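Local coordinates for putative uncharacterized protein (Jonesia denitrificans, PDB 4KTB) that is of unproven function but belongs to the Nudix hydrolase superfamily and may hydrolyse diadenosine tetraphosphate asymmetrically, at residues V40-P46 against L74-V79; R86-V90 against I105-P109; E94-G98 against C146-N152; V100-I105 against V140-C146; P111-Y117 against A133-I139. All coordinates share one frame. Residue numbers count along the deposited sequence, not the author numbering.

Interaction 1: residues V40-P46 against L74-V79; sequences VYVDAVP and LVSGRV. With NA (sodium ion), chain E.
A sodium ion hangs from the outer strand of this pair: its protein ligand is Ser76 O, 2.3 Å from NA, and waters 1 to 5 complete the shell, water 4 the most distant. Water 1 also accepts from Ser76 N, 3.1 Å from its oxygen. Build Val40-Pro46 and Val75-Arg78 as antiparallel strands, axes 4.5 Å apart at 169°. Tyr41-Arg78 and Asp43-Ser76 are non-hydrogen-bonded pairs, Val42-Gly77 and Ala44-Val75 hydrogen-bonded ones: Val42 N to Gly77 O 2.7 Å, Gly77 N to Val42 O 2.9 Å, Ala44 N to Val75 O 2.5 Å, Val75 N to Ala44 O 3.1 Å. Beyond the strand, Val79 N reaches Val40 O at 2.7 Å. The pair belongs to the central sheet of a Nudix alpha/beta/alpha sandwich: Val42 packs on helix 85-97, while Asp43, on the opposite face, touches helix 176-186. OD2 of Asp43 (chi1 m) is hydrogen-bonded to Ser135 OG and Tyr117 OH; Asp43 OD1 lies 3.1 Å from Ser76 OG, at best a weak bond. Tyr41 lays one ring face over Gly77 and Arg78, its CE1 3.7 Å from Arg78 CB. Pro46 CG meets Val75 CG2 at 3.7 Å.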
# COMPACT_ATOMS: atom_id res chain seq x y z
N VAL A 40 -4.60 1.22 -20.45
CA VAL A 40 -4.73 1.62 -19.05
C VAL A 40 -6.20 1.61 -18.64
O VAL A 40 -7.03 2.31 -19.23
CB VAL A 40 -4.14 3.00 -18.78
CG1 VAL A 40 -4.25 3.32 -17.31
CG2 VAL A 40 -2.69 3.04 -19.21
N TYR A 41 -6.50 0.82 -17.62
CA TYR A 41 -7.85 0.63 -17.12
C TYR A 41 -7.92 0.98 -15.65
O TYR A 41 -6.90 1.09 -15.00
CB TYR A 41 -8.25 -0.84 -17.29
CG TYR A 41 -9.04 -1.06 -18.54
CD1 TYR A 41 -8.53 -0.69 -19.77
CD2 TYR A 41 -10.32 -1.58 -18.48
CE1 TYR A 41 -9.27 -0.87 -20.92
CE2 TYR A 41 -11.06 -1.77 -19.62
CZ TYR A 41 -10.53 -1.41 -20.84
OH TYR A 41 -11.27 -1.60 -21.98
N VAL A 42 -9.13 1.16 -15.15
CA VAL A 42 -9.38 1.17 -13.71
C VAL A 42 -10.47 0.17 -13.35
O VAL A 42 -11.37 -0.10 -14.15
CB VAL A 42 -9.80 2.57 -13.15
CG1 VAL A 42 -8.63 3.56 -13.14
CG2 VAL A 42 -10.99 3.12 -13.94
N ASP A 43 -10.38 -0.37 -12.14
CA ASP A 43 -11.47 -1.11 -11.54
C ASP A 43 -11.78 -0.44 -10.22
O ASP A 43 -10.87 -0.07 -9.47
CB ASP A 43 -11.09 -2.57 -11.28
CG ASP A 43 -11.09 -3.42 -12.54
OD1 ASP A 43 -12.18 -3.88 -12.94
OD2 ASP A 43 -10.01 -3.64 -13.12
N ALA A 44 -13.07 -0.25 -9.96
CA ALA A 44 -13.51 0.28 -8.69
C ALA A 44 -14.41 -0.74 -8.06
O ALA A 44 -15.38 -1.17 -8.68
CB ALA A 44 -14.25 1.57 -8.90
N VAL A 45 -14.10 -1.14 -6.83
CA VAL A 45 -14.99 -2.00 -6.05
C VAL A 45 -15.88 -1.10 -5.19
O VAL A 45 -15.40 -0.42 -4.28
CB VAL A 45 -14.22 -3.01 -5.19
CG1 VAL A 45 -15.14 -3.62 -4.17
CG2 VAL A 45 -13.66 -4.12 -6.04
N PRO A 46 -17.19 -1.07 -5.50
CA PRO A 46 -18.08 -0.13 -4.83
C PRO A 46 -18.60 -0.71 -3.53
O PRO A 46 -19.16 -1.82 -3.53
CB PRO A 46 -19.24 0.04 -5.83
CG PRO A 46 -18.75 -0.63 -7.13
CD PRO A 46 -17.84 -1.71 -6.66
N LEU A 74 -17.77 -5.54 -11.54
CA LEU A 74 -17.25 -4.40 -10.81
C LEU A 74 -17.42 -3.14 -11.66
O LEU A 74 -17.95 -3.19 -12.77
CB LEU A 74 -15.77 -4.62 -10.51
CG LEU A 74 -15.51 -5.89 -9.70
CD1 LEU A 74 -14.02 -6.16 -9.56
CD2 LEU A 74 -16.11 -5.74 -8.35
N VAL A 75 -16.97 -2.01 -11.15
CA VAL A 75 -16.99 -0.80 -11.97
C VAL A 75 -15.63 -0.68 -12.64
O VAL A 75 -14.60 -0.59 -11.97
CB VAL A 75 -17.35 0.42 -11.12
CG1 VAL A 75 -17.03 1.73 -11.86
CG2 VAL A 75 -18.83 0.34 -10.70
N SER A 76 -15.62 -0.72 -13.97
CA SER A 76 -14.39 -0.98 -14.71
C SER A 76 -14.36 -0.30 -16.07
O SER A 76 -15.36 -0.27 -16.78
CB SER A 76 -14.20 -2.49 -14.88
OG SER A 76 -13.10 -2.78 -15.72
N GLY A 77 -13.20 0.23 -16.44
CA GLY A 77 -13.09 0.86 -17.73
C GLY A 77 -11.77 1.56 -17.99
O GLY A 77 -10.93 1.70 -17.11
N ARG A 78 -11.64 2.00 -19.23
CA ARG A 78 -10.41 2.54 -19.76
C ARG A 78 -10.14 3.93 -19.18
O ARG A 78 -11.08 4.64 -18.82
CB ARG A 78 -10.55 2.63 -21.28
CG ARG A 78 -9.27 2.88 -22.04
CD ARG A 78 -9.53 2.78 -23.54
NE ARG A 78 -10.36 3.88 -24.04
CZ ARG A 78 -9.88 5.05 -24.46
NH1 ARG A 78 -8.57 5.28 -24.42
NH2 ARG A 78 -10.71 5.99 -24.90
N VAL A 79 -8.88 4.31 -19.06
CA VAL A 79 -8.57 5.69 -18.72
C VAL A 79 -8.34 6.43 -20.02
O VAL A 79 -7.55 6.00 -20.84
CB VAL A 79 -7.31 5.80 -17.87
CG1 VAL A 79 -6.94 7.28 -17.68
CG2 VAL A 79 -7.53 5.15 -16.52
NA NA E . -17.43 -0.31 -17.74
O HOH W 1 -18.04 -1.52 -15.80
O HOH W 2 -17.62 1.85 -16.93
O HOH W 3 -17.31 -2.55 -18.12
O HOH W 4 -20.27 -0.46 -17.59
O HOH W 5 -16.79 0.46 -19.92

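Interaction 2: residues R86-V90 against I105-P109; sequences RDALV and IPASP
One arginine spans the gap between a helix and the loop beside it. Arg86-Val90 is helical, with Val90 N bonded to Arg86 O at 3.2 Å, while Ile105-Pro109 has no regular secondary structure; the closest CA atoms, those of Arg86 and Ile105, are 6.9 Å apart. Arg86 leaves the helix with chi1 p, chi2 t and chi3 p, which carries its guanidinium across to two successive loop carbonyls. NH1 of Arg86 donates to Ala107 O at 2.9 Å, although that oxygen is less securely placed, and NH2 of Arg86 makes a weak hydrogen bond to Pro106 O at 3.1 Å. NH2 has a second acceptor in Ser52 O of the third subunit, so the same group fixes the loop and joins a subunit interface. Several other polar groups find partners outside the pair: Asp87 OD2 forms a salt bridge with Arg84, Ser108 OG bonds to Gln110 N, and Pro109 O receives Tyr138 OH. Ile105 (chi1 m, chi2 m) points toward the helix: its CG2 lies 3.9 Å from Leu89 CD1, its CG1 3.8 Å from Val90 CG2. The helix is the one that follows the sodium-carrying strand, as the Nudix helix does in this superfamily. The loop leads from helix 85-97 to strand 113-118, and Leu89 and Pro106 both rest on Tyr138 of strand 133-141.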
# COMPACT_ATOMS: atom_id res chain seq x y z
N ARG A 86 -7.70 9.28 -11.23
CA ARG A 86 -8.71 9.54 -10.20
C ARG A 86 -9.97 10.10 -10.84
O ARG A 86 -11.08 9.87 -10.34
CB ARG A 86 -8.18 10.47 -9.10
CG ARG A 86 -7.90 11.90 -9.53
CD ARG A 86 -7.33 12.71 -8.35
NE ARG A 86 -6.13 12.09 -7.77
CZ ARG A 86 -6.05 11.56 -6.55
NH1 ARG A 86 -4.90 11.02 -6.15
NH2 ARG A 86 -7.09 11.57 -5.73
N ASP A 87 -9.81 10.81 -11.96
CA ASP A 87 -10.92 11.37 -12.73
C ASP A 87 -11.65 10.29 -13.54
O ASP A 87 -12.87 10.33 -13.68
CB ASP A 87 -10.44 12.46 -13.70
CG ASP A 87 -10.00 13.73 -12.99
OD1 ASP A 87 -10.56 14.04 -11.92
OD2 ASP A 87 -9.10 14.41 -13.52
N ALA A 88 -10.89 9.37 -14.10
CA ALA A 88 -11.48 8.19 -14.73
C ALA A 88 -12.31 7.43 -13.71
O ALA A 88 -13.35 6.86 -14.04
CB ALA A 88 -10.41 7.28 -15.31
N LEU A 89 -11.87 7.42 -12.45
CA LEU A 89 -12.62 6.74 -11.40
C LEU A 89 -13.96 7.43 -11.23
O LEU A 89 -15.01 6.79 -11.19
CB LEU A 89 -11.85 6.77 -10.08
CG LEU A 89 -10.64 5.86 -9.97
CD1 LEU A 89 -9.94 6.16 -8.67
CD2 LEU A 89 -11.05 4.38 -10.05
N VAL A 90 -13.92 8.75 -11.13
CA VAL A 90 -15.13 9.53 -10.97
C VAL A 90 -16.08 9.27 -12.13
O VAL A 90 -17.27 8.99 -11.94
CB VAL A 90 -14.80 11.02 -10.94
CG1 VAL A 90 -16.07 11.83 -11.00
CG2 VAL A 90 -13.99 11.37 -9.70
N ILE A 105 -13.42 8.98 -3.55
CA ILE A 105 -12.20 8.69 -4.29
C ILE A 105 -11.02 8.80 -3.34
O ILE A 105 -10.89 9.77 -2.62
CB ILE A 105 -12.02 9.66 -5.47
CG1 ILE A 105 -13.31 9.77 -6.28
CG2 ILE A 105 -10.87 9.22 -6.37
CD1 ILE A 105 -13.72 8.47 -7.00
N PRO A 106 -10.14 7.78 -3.33
CA PRO A 106 -9.05 7.82 -2.36
C PRO A 106 -8.14 8.98 -2.67
O PRO A 106 -7.92 9.32 -3.83
CB PRO A 106 -8.29 6.50 -2.62
CG PRO A 106 -9.16 5.68 -3.49
CD PRO A 106 -10.03 6.63 -4.25
N ALA A 107 -7.63 9.61 -1.62
CA ALA A 107 -6.68 10.68 -1.76
C ALA A 107 -5.44 10.14 -2.46
O ALA A 107 -4.81 10.84 -3.27
CB ALA A 107 -6.33 11.22 -0.41
N SER A 108 -5.11 8.89 -2.16
CA SER A 108 -3.93 8.23 -2.70
C SER A 108 -4.12 7.50 -4.03
O SER A 108 -5.05 6.70 -4.18
CB SER A 108 -3.42 7.19 -1.72
OG SER A 108 -2.29 6.52 -2.25
N PRO A 109 -3.22 7.75 -4.99
CA PRO A 109 -3.21 7.04 -6.27
C PRO A 109 -2.74 5.59 -6.16
O PRO A 109 -2.79 4.87 -7.15
CB PRO A 109 -2.22 7.86 -7.12
CG PRO A 109 -1.31 8.48 -6.13
CD PRO A 109 -2.18 8.80 -4.94

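Interaction 3: residues E94-G98 against C146-N152; sequences EKDLG and CSPQQNN
Asn152 ND2 donates to Asp96 OD1 at only 2.5 Å, a very short bond; a long, weak ion pair links the same carboxylate oxygen to Arg63. Two backbone bonds tie the loop to the last carbonyls of the helix: Gln149 N to Asp96 O and Ser147 N to Leu97 O, both 2.9 Å. At Gly98 phi turns positive (92°) and the chain leaves the helix, Gly98 N still reaching Glu94 O at 2.9 Å. In the loop, Gln149-Asn152 forms a type II' beta turn, closed by Asn152 N to Gln149 O at 2.9 Å, Gln149 level with Asp96. Packing is thinner: Leu97 CD1 (chi1 m, chi2 t) sits 4.0 Å from Cys146 SG, and Lys95 CG is 3.5 Å from Gln150 OE1. Lys95 and Asp96 seem to occupy places where the canonical Nudix box has glutamates; the Lys95 side chain comes within about 4 Å of the sodium. Leu97 lies on Leu61 of strand 55-64 and Leu155 of strand 154-158; Asn152 also touches Leu61, Cys146 and Pro148 Leu155.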
# COMPACT_ATOMS: atom_id res chain seq x y z
N GLU A 94 -19.91 7.47 -11.91
CA GLU A 94 -21.11 8.16 -12.36
C GLU A 94 -21.80 7.35 -13.46
O GLU A 94 -23.00 7.14 -13.42
CB GLU A 94 -20.72 9.54 -12.89
CG GLU A 94 -21.83 10.55 -12.90
CD GLU A 94 -22.60 10.55 -14.19
OE1 GLU A 94 -22.08 10.02 -15.19
OE2 GLU A 94 -23.73 11.09 -14.21
N LYS A 95 -21.00 6.87 -14.41
CA LYS A 95 -21.47 6.11 -15.56
C LYS A 95 -22.24 4.84 -15.22
O LYS A 95 -23.21 4.50 -15.89
CB LYS A 95 -20.29 5.77 -16.48
CG LYS A 95 -20.61 4.86 -17.64
CD LYS A 95 -19.43 4.77 -18.60
CE LYS A 95 -19.64 3.67 -19.61
NZ LYS A 95 -19.96 2.40 -18.91
N ASP A 96 -21.81 4.13 -14.18
CA ASP A 96 -22.44 2.85 -13.83
C ASP A 96 -23.50 2.96 -12.71
O ASP A 96 -24.43 2.16 -12.65
CB ASP A 96 -21.36 1.81 -13.42
CG ASP A 96 -20.82 1.02 -14.61
OD1 ASP A 96 -21.59 0.69 -15.53
OD2 ASP A 96 -19.61 0.71 -14.62
N LEU A 97 -23.35 3.97 -11.85
CA LEU A 97 -24.12 4.02 -10.60
C LEU A 97 -24.94 5.29 -10.44
O LEU A 97 -25.62 5.48 -9.42
CB LEU A 97 -23.19 3.90 -9.39
CG LEU A 97 -22.39 2.61 -9.23
CD1 LEU A 97 -21.59 2.64 -7.94
CD2 LEU A 97 -23.34 1.39 -9.26
N GLY A 98 -24.87 6.17 -11.43
CA GLY A 98 -25.59 7.42 -11.37
C GLY A 98 -24.77 8.54 -10.76
O GLY A 98 -23.76 8.30 -10.10
N CYS A 146 -27.40 5.01 -5.28
CA CYS A 146 -26.92 4.51 -6.55
C CYS A 146 -28.06 3.87 -7.32
O CYS A 146 -29.01 3.37 -6.73
CB CYS A 146 -25.84 3.44 -6.33
SG CYS A 146 -24.37 3.96 -5.46
N SER A 147 -27.97 3.89 -8.64
CA SER A 147 -28.90 3.13 -9.44
C SER A 147 -28.16 2.63 -10.67
O SER A 147 -27.43 3.40 -11.29
CB SER A 147 -30.13 3.96 -9.83
OG SER A 147 -29.78 5.10 -10.58
N PRO A 148 -28.34 1.35 -11.01
CA PRO A 148 -27.62 0.76 -12.15
C PRO A 148 -27.93 1.51 -13.45
O PRO A 148 -29.10 1.66 -13.82
CB PRO A 148 -28.17 -0.67 -12.22
CG PRO A 148 -29.51 -0.60 -11.53
CD PRO A 148 -29.34 0.43 -10.44
N GLN A 149 -26.89 1.98 -14.13
CA GLN A 149 -27.10 2.78 -15.34
C GLN A 149 -26.82 2.04 -16.65
O GLN A 149 -26.09 1.05 -16.68
CB GLN A 149 -26.22 4.04 -15.30
CG GLN A 149 -26.27 4.83 -14.00
CD GLN A 149 -27.50 5.69 -13.88
OE1 GLN A 149 -28.21 5.63 -12.88
NE2 GLN A 149 -27.75 6.51 -14.89
N GLN A 150 -27.42 2.56 -17.72
CA GLN A 150 -27.11 2.12 -19.08
C GLN A 150 -27.30 0.61 -19.29
O GLN A 150 -28.41 0.09 -19.15
CB GLN A 150 -25.72 2.62 -19.49
CG GLN A 150 -25.60 4.16 -19.41
CD GLN A 150 -24.27 4.73 -19.89
OE1 GLN A 150 -23.24 4.06 -19.84
NE2 GLN A 150 -24.29 5.98 -20.34
N ASN A 151 -26.22 -0.10 -19.62
CA ASN A 151 -26.36 -1.54 -19.86
C ASN A 151 -26.39 -2.37 -18.58
O ASN A 151 -26.40 -3.60 -18.64
CB ASN A 151 -25.29 -2.05 -20.83
CG ASN A 151 -25.50 -1.55 -22.25
OD1 ASN A 151 -26.20 -0.56 -22.47
ND2 ASN A 151 -24.92 -2.25 -23.23
N ASN A 152 -26.42 -1.69 -17.44
CA ASN A 152 -26.55 -2.37 -16.15
C ASN A 152 -27.99 -2.67 -15.76
O ASN A 152 -28.77 -1.76 -15.49
CB ASN A 152 -25.87 -1.57 -15.06
CG ASN A 152 -24.39 -1.50 -15.24
OD1 ASN A 152 -23.76 -2.51 -15.48
ND2 ASN A 152 -23.82 -0.30 -15.17

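Interaction 4: residues V100-I105 against V140-C146; sequences VALPSI and VPVRGDC
Leu102 sits in the left-handed region (phi 52°, psi 62°), which turns its side chain (chi1 m, chi2 t) over Arg143 and Gly144, with Leu102 CB 3.7 Å from Arg143 CB. Gly144 answers this crowding: a CB there would clash with Val100 O and Leu102 CG. Arg143 folds back with chi1 m, chi2 m and chi3 t, bringing NE 2.6 Å from the OG of Ser104 (chi1 m), a weak hydrogen bond; the guanidinium lies close to that of Arg143 of the third subunit, like charge near like charge. The two segments run in opposite directions, Ala101 level with Gly144 and Pro103 with Val142, where a single bridge brings their CA atoms to 3.9 Å. Here strand 133-141 of the Nudix sheet runs out into a loop, and the loop that follows helix 85-97 runs antiparallel beside it, joined by that one bridge. Three backbone bonds hold them: Gly144 N to Ala101 O at 2.6 Å, Arg143 N to Leu102 O at a very short 2.5 Å, and Ser104 N to Pro141 O at 2.7 Å. Toward the interior, Val140 (chi1 t) sets CG1 3.6 Å from Pro103 CB. Val142 (chi1 m) meets Ala101, its CG1 4.0 Å from Ala101 CB, and Cys146 (chi1 m) places SG 3.5 Å from the same methyl. Pro103 also leans on Ile93 of helix 85-97, and Val142 on Trp157 of strand 154-158.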
# COMPACT_ATOMS: atom_id res chain seq x y z
N VAL A 100 -25.34 10.62 -8.37
CA VAL A 100 -25.43 10.94 -6.96
C VAL A 100 -24.92 9.81 -6.07
O VAL A 100 -25.28 9.74 -4.89
CB VAL A 100 -26.87 11.30 -6.55
CG1 VAL A 100 -27.31 12.58 -7.26
CG2 VAL A 100 -27.82 10.15 -6.86
N ALA A 101 -24.07 8.94 -6.61
CA ALA A 101 -23.52 7.82 -5.83
C ALA A 101 -22.61 8.31 -4.71
O ALA A 101 -22.41 7.62 -3.71
CB ALA A 101 -22.77 6.86 -6.73
N LEU A 102 -22.07 9.50 -4.89
CA LEU A 102 -21.17 10.12 -3.92
C LEU A 102 -20.01 9.21 -3.52
O LEU A 102 -19.88 8.84 -2.35
CB LEU A 102 -21.92 10.52 -2.65
CG LEU A 102 -23.12 11.45 -2.77
CD1 LEU A 102 -23.72 11.72 -1.39
CD2 LEU A 102 -22.71 12.74 -3.45
N PRO A 103 -19.17 8.85 -4.49
CA PRO A 103 -18.02 8.00 -4.15
C PRO A 103 -17.01 8.77 -3.30
O PRO A 103 -16.91 10.00 -3.42
CB PRO A 103 -17.41 7.71 -5.52
CG PRO A 103 -17.85 8.88 -6.40
CD PRO A 103 -19.24 9.15 -5.93
N SER A 104 -16.28 8.06 -2.46
CA SER A 104 -15.09 8.62 -1.83
C SER A 104 -13.85 8.18 -2.59
O SER A 104 -13.30 7.11 -2.32
CB SER A 104 -14.99 8.20 -0.37
OG SER A 104 -16.04 8.77 0.38
N ILE A 105 -13.42 8.98 -3.55
CA ILE A 105 -12.20 8.69 -4.29
C ILE A 105 -11.02 8.80 -3.34
O ILE A 105 -10.89 9.77 -2.62
CB ILE A 105 -12.02 9.66 -5.47
CG1 ILE A 105 -13.31 9.77 -6.28
CG2 ILE A 105 -10.87 9.22 -6.37
CD1 ILE A 105 -13.72 8.47 -7.00
N VAL A 140 -13.87 1.61 -3.64
CA VAL A 140 -14.49 2.93 -3.58
C VAL A 140 -15.77 2.93 -2.75
O VAL A 140 -16.78 2.34 -3.15
CB VAL A 140 -14.76 3.50 -4.98
CG1 VAL A 140 -15.25 4.95 -4.84
CG2 VAL A 140 -13.52 3.44 -5.86
N PRO A 141 -15.72 3.56 -1.57
CA PRO A 141 -16.98 3.64 -0.84
C PRO A 141 -17.84 4.65 -1.56
O PRO A 141 -17.30 5.62 -2.11
CB PRO A 141 -16.56 4.15 0.54
CG PRO A 141 -15.07 3.84 0.64
CD PRO A 141 -14.58 4.04 -0.77
N VAL A 142 -19.14 4.40 -1.62
CA VAL A 142 -20.07 5.36 -2.18
C VAL A 142 -20.94 5.83 -1.05
O VAL A 142 -21.45 5.03 -0.27
CB VAL A 142 -20.95 4.76 -3.28
CG1 VAL A 142 -20.17 4.73 -4.58
CG2 VAL A 142 -21.40 3.37 -2.90
N ARG A 143 -21.10 7.15 -0.98
CA ARG A 143 -21.75 7.76 0.17
C ARG A 143 -23.21 8.13 -0.13
O ARG A 143 -23.98 8.42 0.79
CB ARG A 143 -20.97 9.00 0.63
CG ARG A 143 -19.45 8.79 0.75
CD ARG A 143 -19.07 8.01 2.00
NE ARG A 143 -17.68 7.57 1.97
CZ ARG A 143 -16.99 7.17 3.03
NH1 ARG A 143 -15.73 6.78 2.90
NH2 ARG A 143 -17.56 7.17 4.22
N GLY A 144 -23.60 8.10 -1.41
CA GLY A 144 -24.94 8.47 -1.80
C GLY A 144 -25.74 7.34 -2.41
O GLY A 144 -25.31 6.18 -2.41
N ASP A 145 -26.92 7.66 -2.94
CA ASP A 145 -27.77 6.64 -3.53
C ASP A 145 -27.27 6.29 -4.93
O ASP A 145 -26.75 7.14 -5.65
CB ASP A 145 -29.23 7.11 -3.56
CG ASP A 145 -29.81 7.32 -2.16
OD1 ASP A 145 -30.22 6.32 -1.52
OD2 ASP A 145 -29.89 8.48 -1.70
N CYS A 146 -27.40 5.01 -5.28
CA CYS A 146 -26.92 4.51 -6.55
C CYS A 146 -28.06 3.87 -7.32
O CYS A 146 -29.01 3.37 -6.73
CB CYS A 146 -25.84 3.44 -6.33
SG CYS A 146 -24.37 3.96 -5.46

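Interaction 5: residues P111-Y117 against A133-I139; sequences PFTVAEY and AVSLAYI
Ala137, Pro111 and Phe112 bury the most surface here, at the Pro111 end of the segment. Ala137 O accepts from Phe112 N at 3.0 Å, and Ala137 N donates to Thr113 O at 3.2 Å. Phe112, chi1 p, brings its ring to the other strand, its CE2 3.5 Å from Ala137 CB. Pro111 CB stands over the Tyr138 ring, 4.0 Å from its centroid, a CH-pi contact, while Pro111 CG touches Leu136 CD2 at 3.6 Å. From there the strands run antiparallel, axes 4.7 Å apart at 155°. Ala115-Ser135 is a hydrogen-bonded pair, each N 2.8 Å from the other's O; Tyr117-Ala133 is another, with Tyr117 N to Ala133 O at 2.8 Å and Ala133 N to Tyr117 O at 2.9 Å. Val114 and Leu136 share one face, Val114 CG2 3.7 Å from Leu136 CD2, and Leu136 meets Leu136 of the second subunit. On the other face Tyr117 OH and Ser135 OG converge on the Asp43 carboxylate in this Nudix sheet; Tyr138 OH bonds to Pro109 O. Backbone bonds thus fix the register, Val114, Val134 and Leu136 make one face mainly apolar, and the face of Ala115, Ser135 and Tyr117 mixes apolar and polar groups.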
# COMPACT_ATOMS: atom_id res chain seq x y z
N PRO A 111 -3.11 1.93 -5.90
CA PRO A 111 -4.25 1.01 -5.89
C PRO A 111 -4.01 -0.09 -4.89
O PRO A 111 -2.89 -0.24 -4.40
CB PRO A 111 -4.24 0.43 -7.30
CG PRO A 111 -2.79 0.43 -7.68
CD PRO A 111 -2.20 1.68 -7.03
N PHE A 112 -5.03 -0.86 -4.59
CA PHE A 112 -4.80 -1.98 -3.71
C PHE A 112 -4.13 -3.10 -4.49
O PHE A 112 -3.51 -3.99 -3.90
CB PHE A 112 -6.08 -2.41 -3.01
CG PHE A 112 -6.97 -3.28 -3.85
CD1 PHE A 112 -6.79 -4.66 -3.89
CD2 PHE A 112 -8.02 -2.73 -4.55
CE1 PHE A 112 -7.62 -5.45 -4.64
CE2 PHE A 112 -8.86 -3.52 -5.30
CZ PHE A 112 -8.66 -4.89 -5.35
N THR A 113 -4.23 -3.07 -5.81
CA THR A 113 -3.52 -4.04 -6.64
C THR A 113 -3.53 -3.56 -8.06
O THR A 113 -4.13 -2.55 -8.38
CB THR A 113 -4.16 -5.46 -6.64
OG1 THR A 113 -3.24 -6.39 -7.21
CG2 THR A 113 -5.40 -5.49 -7.51
N VAL A 114 -2.83 -4.30 -8.90
CA VAL A 114 -2.90 -4.11 -10.32
C VAL A 114 -3.35 -5.42 -10.95
O VAL A 114 -2.73 -6.45 -10.73
CB VAL A 114 -1.57 -3.67 -10.90
CG1 VAL A 114 -1.68 -3.55 -12.41
CG2 VAL A 114 -1.13 -2.34 -10.29
N ALA A 115 -4.44 -5.37 -11.70
CA ALA A 115 -5.01 -6.56 -12.33
C ALA A 115 -4.67 -6.52 -13.81
O ALA A 115 -5.09 -5.60 -14.54
CB ALA A 115 -6.51 -6.59 -12.14
N GLU A 116 -3.94 -7.53 -14.27
CA GLU A 116 -3.45 -7.54 -15.62
C GLU A 116 -4.25 -8.53 -16.43
O GLU A 116 -3.97 -9.73 -16.43
CB GLU A 116 -1.96 -7.85 -15.60
CG GLU A 116 -1.23 -6.94 -14.63
CD GLU A 116 0.25 -7.24 -14.46
OE1 GLU A 116 0.76 -7.06 -13.34
OE2 GLU A 116 0.92 -7.64 -15.44
N TYR A 117 -5.28 -8.02 -17.09
CA TYR A 117 -6.14 -8.84 -17.92
C TYR A 117 -5.44 -9.12 -19.22
O TYR A 117 -5.21 -8.20 -20.02
CB TYR A 117 -7.45 -8.11 -18.21
CG TYR A 117 -8.29 -7.70 -17.01
CD1 TYR A 117 -8.09 -6.47 -16.40
CD2 TYR A 117 -9.31 -8.52 -16.54
CE1 TYR A 117 -8.86 -6.08 -15.33
CE2 TYR A 117 -10.09 -8.14 -15.47
CZ TYR A 117 -9.86 -6.92 -14.87
OH TYR A 117 -10.63 -6.53 -13.81
N ALA A 133 -5.37 -5.41 -20.89
CA ALA A 133 -5.61 -4.27 -20.02
C ALA A 133 -4.83 -4.42 -18.72
O ALA A 133 -4.85 -5.46 -18.07
CB ALA A 133 -7.08 -4.08 -19.74
N VAL A 134 -4.14 -3.35 -18.36
CA VAL A 134 -3.46 -3.25 -17.08
C VAL A 134 -4.29 -2.32 -16.22
O VAL A 134 -4.38 -1.12 -16.49
CB VAL A 134 -2.04 -2.71 -17.26
CG1 VAL A 134 -1.33 -2.57 -15.91
CG2 VAL A 134 -1.24 -3.62 -18.17
N SER A 135 -4.91 -2.86 -15.18
CA SER A 135 -5.89 -2.10 -14.43
C SER A 135 -5.49 -1.78 -13.00
O SER A 135 -5.14 -2.67 -12.23
CB SER A 135 -7.22 -2.84 -14.42
OG SER A 135 -8.23 -1.99 -13.93
N LEU A 136 -5.60 -0.50 -12.65
CA LEU A 136 -5.38 -0.04 -11.28
C LEU A 136 -6.68 -0.15 -10.50
O LEU A 136 -7.66 0.52 -10.80
CB LEU A 136 -4.91 1.41 -11.26
CG LEU A 136 -3.58 1.64 -11.97
CD1 LEU A 136 -3.27 3.12 -12.06
CD2 LEU A 136 -2.48 0.93 -11.24
N ALA A 137 -6.68 -1.01 -9.49
CA ALA A 137 -7.93 -1.36 -8.83
C ALA A 137 -8.05 -0.62 -7.53
O ALA A 137 -7.09 -0.51 -6.78
CB ALA A 137 -8.03 -2.86 -8.61
N TYR A 138 -9.24 -0.09 -7.26
CA TYR A 138 -9.47 0.58 -6.00
C TYR A 138 -10.78 0.13 -5.38
O TYR A 138 -11.72 -0.23 -6.07
CB TYR A 138 -9.49 2.09 -6.19
CG TYR A 138 -8.26 2.68 -6.84
CD1 TYR A 138 -8.13 2.68 -8.22
CD2 TYR A 138 -7.25 3.26 -6.09
CE1 TYR A 138 -7.02 3.22 -8.83
CE2 TYR A 138 -6.12 3.81 -6.70
CZ TYR A 138 -6.03 3.78 -8.08
OH TYR A 138 -4.95 4.30 -8.73
N ILE A 139 -10.81 0.13 -4.06
CA ILE A 139 -12.06 0.02 -3.33
C ILE A 139 -12.64 1.42 -3.17
O ILE A 139 -11.99 2.31 -2.62
CB ILE A 139 -11.83 -0.54 -1.93
CG1 ILE A 139 -11.42 -2.01 -2.01
CG2 ILE A 139 -13.06 -0.41 -1.07
CD1 ILE A 139 -10.91 -2.54 -0.69

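From the N terminus, interaction 1 closes first, pairing strand 39-49 with strand 75-78 before helix 85-97 begins. That helix then opens interactions 2 and 3. Interaction 2 closes soonest, on the loop leading to strand 113-118; it crosses interaction 4, with which it shares Ile105, and also interaction 3. Interaction 5 pairs strands 113-118 and 133-141, nested inside the loop of interaction 4, itself nested inside that of interaction 3; Cys146 serves both 3 and 4. Strand 133-141 lies beside strand 39-49, so interactions 1, 4 and 5 meet in one sheet, while 2 and 3 fasten the helix to flanking loops.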